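Formyltransferase PseJ (Anoxybacillus kamchatkensis G10, PDB 6EDK) belongs to the formyltransferase family and is built around a mixed beta sheet flanked by helices. Local coordinates at residues 40-45 with 160-165. Sequence-based numbering, arbitrary orientation.
Sequences DFLESF and KLFMEY
Helix 36-43 and the long helix 147-169 pack against each other through a Met-aromatic contact between F41 and M163, with F162 and L42 beside it. M163 lies over one face of the F41 ring: its CG sits 3.7 Å from the centroid of the F41 ring, only 8° off the ring normal, a CH-pi contact. The sulfur follows a little off centre, M163 SD being 4.1 Å from the same F41 centroid and 23° off the normal. F41 CZ also touches M163 CB at 3.7 Å. With CG anti to the backbone N (chi1 171°), the F41 ring extends from a CA-CB bond already pointing toward helix 147-169. The opposite face of the F41 ring is met by F45 CE1, 3.5 Å above the ring plane, so M163 CG lies over the centre of one face and F45 CE1 over the margin of the other.

On the buried side, where F162 and L42 lie, F162 CE2 approaches F41 CE2 at 4.0 Å, the two side chains slanting across one another. L42 CD2 comes to the edge of the F162 ring, 4.1 Å from F162 CZ. No hydrogen bond links the segments; S44 OG instead donates to F41 O at 2.7 Å within 40-45. W166 extends the cluster, touching L42 and meeting the F45 and F162 rings, while F162 also rests on I121 of strand 118-123. The F162 side chain lies about 14 Å from the bound N-{4-[{[(6S)-2-amino-4-oxo-3,4,5,6,7,8-hexahydropteridin-6-yl]methyl}(formyl)amino]benzoyl}-L-glutamic acid. The result is a Met-aromatic contact inside partly buried, apolar helix-to-helix packing, in an alpha/beta fold with a mixed sheet.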
loop_
_atom_site.group_PDB
_atom_site.type_symbol
_atom_site.label_atom_id
_atom_site.label_comp_id
_atom_site.label_asym_id
_atom_site.label_seq_id
_atom_site.Cartn_x
_atom_site.Cartn_y
_atom_site.Cartn_z
ATOM N N ASP A 40 10.103 -15.098 -2.050
ATOM C CA ASP A 40 11.394 -15.492 -2.615
ATOM C C ASP A 40 12.349 -14.323 -2.708
ATOM O O ASP A 40 13.547 -14.478 -2.476
ATOM C CB ASP A 40 11.214 -16.095 -4.020
ATOM C CG ASP A 40 10.614 -17.450 -3.996
ATOM O OD1 ASP A 40 10.643 -18.112 -2.938
ATOM O OD2 ASP A 40 10.100 -17.865 -5.046
ATOM N N PHE A 41 11.857 -13.146 -3.153
ATOM C CA PHE A 41 12.731 -11.982 -3.260
ATOM C C PHE A 41 13.338 -11.644 -1.907
ATOM O O PHE A 41 14.550 -11.419 -1.774
ATOM C CB PHE A 41 11.913 -10.743 -3.809
ATOM C CG PHE A 41 12.682 -9.446 -3.755
ATOM C CD1 PHE A 41 13.583 -9.114 -4.758
ATOM C CD2 PHE A 41 12.467 -8.532 -2.752
ATOM C CE1 PHE A 41 14.313 -7.922 -4.730
ATOM C CE2 PHE A 41 13.188 -7.345 -2.705
ATOM C CZ PHE A 41 14.094 -7.024 -3.686
ATOM N N LEU A 42 12.508 -11.638 -0.889
ATOM C CA LEU A 42 12.980 -11.254 0.429
ATOM C C LEU A 42 13.979 -12.310 0.968
ATOM O O LEU A 42 14.986 -11.960 1.578
ATOM C CB LEU A 42 11.798 -11.146 1.388
ATOM C CG LEU A 42 10.860 -9.943 1.134
ATOM C CD1 LEU A 42 9.649 -10.039 2.046
ATOM C CD2 LEU A 42 11.617 -8.685 1.374
ATOM N N GLU A 43 13.701 -13.567 0.689
ATOM C CA GLU A 43 14.592 -14.634 1.160
ATOM C C GLU A 43 15.907 -14.640 0.415
ATOM O O GLU A 43 16.896 -15.101 0.971
ATOM C CB GLU A 43 13.902 -15.976 1.015
ATOM C CG GLU A 43 12.823 -16.201 2.062
ATOM C CD GLU A 43 12.068 -17.519 1.883
ATOM O OE1 GLU A 43 12.187 -18.179 0.817
ATOM O OE2 GLU A 43 11.319 -17.881 2.810
ATOM N N SER A 44 15.969 -14.084 -0.807
ATOM C CA SER A 44 17.257 -13.956 -1.473
ATOM C C SER A 44 18.176 -12.966 -0.790
ATOM O O SER A 44 19.318 -12.840 -1.222
ATOM C CB SER A 44 17.056 -13.589 -2.990
ATOM O OG SER A 44 16.637 -12.255 -3.179
ATOM N N PHE A 45 17.723 -12.236 0.238
ATOM C CA PHE A 45 18.619 -11.419 1.064
ATOM C C PHE A 45 19.039 -12.159 2.349
ATOM O O PHE A 45 19.629 -11.535 3.252
ATOM C CB PHE A 45 17.981 -10.081 1.440
ATOM C CG PHE A 45 17.799 -9.135 0.243
ATOM C CD1 PHE A 45 16.729 -9.310 -0.633
ATOM C CD2 PHE A 45 18.696 -8.118 -0.003
ATOM C CE1 PHE A 45 16.579 -8.468 -1.758
ATOM C CE2 PHE A 45 18.546 -7.247 -1.125
ATOM C CZ PHE A 45 17.503 -7.419 -1.982
ATOM N N LYS A 160 7.636 -2.890 -8.278
ATOM C CA LYS A 160 8.945 -2.416 -8.720
ATOM C C LYS A 160 9.586 -1.469 -7.733
ATOM O O LYS A 160 10.783 -1.549 -7.474
ATOM C CB LYS A 160 8.756 -1.746 -10.088
ATOM C CG LYS A 160 10.029 -1.336 -10.766
ATOM C CD LYS A 160 9.806 -0.668 -12.149
ATOM C CE LYS A 160 11.173 -0.267 -12.709
ATOM N NZ LYS A 160 11.072 0.810 -13.732
ATOM N N LEU A 161 8.843 -0.468 -7.257
ATOM C CA LEU A 161 9.400 0.539 -6.367
ATOM C C LEU A 161 9.891 -0.104 -5.069
ATOM O O LEU A 161 10.947 0.254 -4.529
ATOM C CB LEU A 161 8.287 1.569 -6.040
ATOM C CG LEU A 161 8.638 2.771 -5.179
ATOM C CD1 LEU A 161 9.627 3.704 -5.869
ATOM C CD2 LEU A 161 7.383 3.573 -4.794
ATOM N N PHE A 162 9.147 -1.099 -4.610
ATOM C CA PHE A 162 9.544 -1.800 -3.369
ATOM C C PHE A 162 10.884 -2.506 -3.578
ATOM O O PHE A 162 11.832 -2.374 -2.776
ATOM C CB PHE A 162 8.489 -2.811 -3.004
ATOM C CG PHE A 162 8.947 -3.665 -1.833
ATOM C CD1 PHE A 162 8.996 -3.133 -0.602
ATOM C CD2 PHE A 162 9.447 -4.917 -2.087
ATOM C CE1 PHE A 162 9.505 -3.907 0.466
ATOM C CE2 PHE A 162 9.985 -5.681 -1.018
ATOM C CZ PHE A 162 9.991 -5.123 0.200
ATOM N N MET A 163 10.963 -3.284 -4.655
ATOM C CA MET A 163 12.213 -4.055 -4.893
ATOM C C MET A 163 13.358 -3.128 -5.186
ATOM O O MET A 163 14.511 -3.433 -4.830
ATOM C CB MET A 163 12.032 -5.042 -6.043
ATOM C CG MET A 163 11.076 -6.195 -5.735
ATOM S SD MET A 163 10.901 -7.606 -6.874
ATOM C CE MET A 163 10.001 -6.812 -8.220
ATOM N N GLU A 164 13.082 -1.994 -5.869
ATOM C CA GLU A 164 14.152 -1.037 -6.117
ATOM C C GLU A 164 14.717 -0.478 -4.835
ATOM O O GLU A 164 15.943 -0.283 -4.736
ATOM C CB GLU A 164 13.670 0.105 -7.002
ATOM C CG GLU A 164 14.669 1.209 -7.246
ATOM C CD GLU A 164 14.116 2.249 -8.213
ATOM O OE1 GLU A 164 13.004 2.012 -8.781
ATOM O OE2 GLU A 164 14.810 3.253 -8.431
ATOM N N TYR A 165 13.877 -0.241 -3.833
ATOM C CA TYR A 165 14.354 0.465 -2.631
ATOM C C TYR A 165 14.549 -0.444 -1.418
ATOM O O TYR A 165 15.150 -0.019 -0.435
ATOM C CB TYR A 165 13.406 1.614 -2.254
ATOM C CG TYR A 165 13.596 2.834 -3.114
ATOM C CD1 TYR A 165 14.544 3.785 -2.818
ATOM C CD2 TYR A 165 12.856 3.010 -4.271
ATOM C CE1 TYR A 165 14.739 4.885 -3.609
ATOM C CE2 TYR A 165 13.040 4.189 -5.094
ATOM C CZ TYR A 165 14.000 5.101 -4.726
ATOM O OH TYR A 165 14.243 6.240 -5.479
#